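Local coordinates for protein pseudouridine synthase (Pyrococcus abyssi, PDB 2AUS) that probably isomerises uridine to pseudouridine in RNA, as a TruB-family synthase of the Cbf5 type that carries a PUA domain, at residues A302-Q307 and G315-V320. Numbering follows the deposited sequence.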
loop_
_atom_site.group_PDB
_atom_site.type_symbol
_atom_site.label_atom_id
_atom_site.label_comp_id
_atom_site.label_asym_id
_atom_site.label_seq_id
_atom_site.Cartn_x
_atom_site.Cartn_y
_atom_site.Cartn_z
ATOM N N ALA A 302 -12.592 -33.909 -25.098
ATOM C CA ALA A 302 -12.968 -34.634 -26.301
ATOM C C ALA A 302 -12.926 -36.130 -26.002
ATOM O O ALA A 302 -11.995 -36.607 -25.353
ATOM C CB ALA A 302 -12.009 -34.300 -27.435
ATOM N N MET A 303 -13.935 -36.857 -26.469
ATOM C CA MET A 303 -14.011 -38.298 -26.253
ATOM C C MET A 303 -13.539 -39.051 -27.486
ATOM O O MET A 303 -13.310 -40.258 -27.443
ATOM C CB MET A 303 -15.441 -38.709 -25.898
ATOM C CG MET A 303 -15.868 -38.225 -24.521
ATOM S SD MET A 303 -14.737 -38.787 -23.217
ATOM C CE MET A 303 -13.788 -37.323 -22.908
ATOM N N MET A 304 -13.413 -38.326 -28.590
ATOM C CA MET A 304 -12.934 -38.904 -29.829
ATOM C C MET A 304 -12.128 -37.864 -30.593
ATOM O O MET A 304 -12.030 -36.715 -30.171
ATOM C CB MET A 304 -14.093 -39.454 -30.676
ATOM C CG MET A 304 -15.359 -38.627 -30.711
ATOM S SD MET A 304 -16.663 -39.463 -31.674
ATOM C CE MET A 304 -17.391 -40.516 -30.429
ATOM N N SER A 305 -11.531 -38.280 -31.700
ATOM C CA SER A 305 -10.715 -37.386 -32.511
ATOM C C SER A 305 -11.572 -36.681 -33.544
ATOM O O SER A 305 -12.721 -37.064 -33.779
ATOM C CB SER A 305 -9.631 -38.182 -33.233
ATOM O OG SER A 305 -10.226 -39.089 -34.144
ATOM N N THR A 306 -11.002 -35.655 -34.166
ATOM C CA THR A 306 -11.714 -34.909 -35.195
ATOM C C THR A 306 -12.223 -35.859 -36.265
ATOM O O THR A 306 -13.378 -35.775 -36.686
ATOM C CB THR A 306 -10.803 -33.869 -35.882
ATOM O OG1 THR A 306 -10.538 -32.789 -34.983
ATOM C CG2 THR A 306 -11.469 -33.327 -37.132
ATOM N N GLN A 307 -11.349 -36.758 -36.707
ATOM C CA GLN A 307 -11.692 -37.714 -37.749
ATOM C C GLN A 307 -12.871 -38.592 -37.348
ATOM O O GLN A 307 -13.785 -38.818 -38.140
ATOM C CB GLN A 307 -10.481 -38.590 -38.086
ATOM C CG GLN A 307 -10.670 -39.434 -39.337
ATOM C CD GLN A 307 -11.111 -38.603 -40.533
ATOM O OE1 GLN A 307 -10.498 -37.583 -40.856
ATOM N NE2 GLN A 307 -12.178 -39.039 -41.198
ATOM N N GLY A 315 -22.751 -41.465 -30.778
ATOM C CA GLY A 315 -21.824 -41.561 -29.668
ATOM C C GLY A 315 -21.546 -40.211 -29.039
ATOM O O GLY A 315 -21.881 -39.167 -29.608
ATOM N N ILE A 316 -20.937 -40.234 -27.859
ATOM C CA ILE A 316 -20.597 -39.015 -27.146
ATOM C C ILE A 316 -19.294 -38.457 -27.705
ATOM O O ILE A 316 -18.259 -39.128 -27.695
ATOM C CB ILE A 316 -20.438 -39.290 -25.645
ATOM C CG1 ILE A 316 -21.779 -39.761 -25.078
ATOM C CG2 ILE A 316 -19.962 -38.033 -24.923
ATOM C CD1 ILE A 316 -21.729 -40.139 -23.614
ATOM N N ALA A 317 -19.350 -37.231 -28.212
ATOM C CA ALA A 317 -18.167 -36.605 -28.778
ATOM C C ALA A 317 -17.391 -35.856 -27.702
ATOM O O ALA A 317 -16.162 -35.816 -27.727
ATOM C CB ALA A 317 -18.566 -35.658 -29.899
ATOM N N VAL A 318 -18.104 -35.265 -26.751
ATOM C CA VAL A 318 -17.443 -34.523 -25.686
ATOM C C VAL A 318 -18.069 -34.706 -24.311
ATOM O O VAL A 318 -19.291 -34.649 -24.159
ATOM C CB VAL A 318 -17.439 -33.002 -25.968
ATOM C CG1 VAL A 318 -16.717 -32.272 -24.837
ATOM C CG2 VAL A 318 -16.772 -32.711 -27.305
ATOM N N ASP A 319 -17.217 -34.920 -23.313
ATOM C CA ASP A 319 -17.678 -35.044 -21.940
ATOM C C ASP A 319 -17.618 -33.640 -21.362
ATOM O O ASP A 319 -16.548 -33.147 -21.008
ATOM C CB ASP A 319 -16.783 -35.983 -21.133
ATOM C CG ASP A 319 -17.395 -37.357 -20.964
ATOM O OD1 ASP A 319 -18.587 -37.427 -20.588
ATOM O OD2 ASP A 319 -16.695 -38.366 -21.193
ATOM N N VAL A 320 -18.774 -32.992 -21.286
ATOM C CA VAL A 320 -18.858 -31.626 -20.786
ATOM C C VAL A 320 -18.467 -31.503 -19.320
ATOM O O VAL A 320 -19.018 -32.186 -18.459
ATOM C CB VAL A 320 -20.281 -31.067 -21.002
ATOM C CG1 VAL A 320 -20.379 -29.657 -20.443
ATOM C CG2 VAL A 320 -20.618 -31.078 -22.490
#
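Ala302, the last residue of strand 296-302, pairs antiparallel with Val318 of strand 316-323 in a non-hydrogen-bonded pair, their CA atoms 4.5 Å apart. One backbone hydrogen bond follows the pair: Met303 N donates to Ala317 O over 2.8 Å, nearly straight at 169°, although the nitrogen sits above the carbonyl plane. Beyond it the 302-307 segment leaves the sheet and enters helix 306-311, where Ser305 is the N-cap and its OG takes the N-H of Glu308. On the far side of strand 316-323, Ala317 and Val318 both face Leu269, a classic beta bulge.

The two methionines meet at the carbonyl of Ile316. Met303, its CG anti to the carbonyl carbon, rests CB 3.4 Å from Ile316 O. Its CG touches Ile316 CG2 at 4.1 Å. The bent tail crosses Asp319 at about a right angle, CE 3.7 Å from Asp319 CB. Met304 holds CG near Ala317 CB and hooks at chi3 (86°), bringing CE to 3.2 Å from Ile316 O; Met309 touches both Met304 and Ala317.

Between these PUA-domain segments, one straight main-chain bond and methionine carbons packed on a carbonyl suggest that backbone and shape, rather than charge, set the turn from strand to helix.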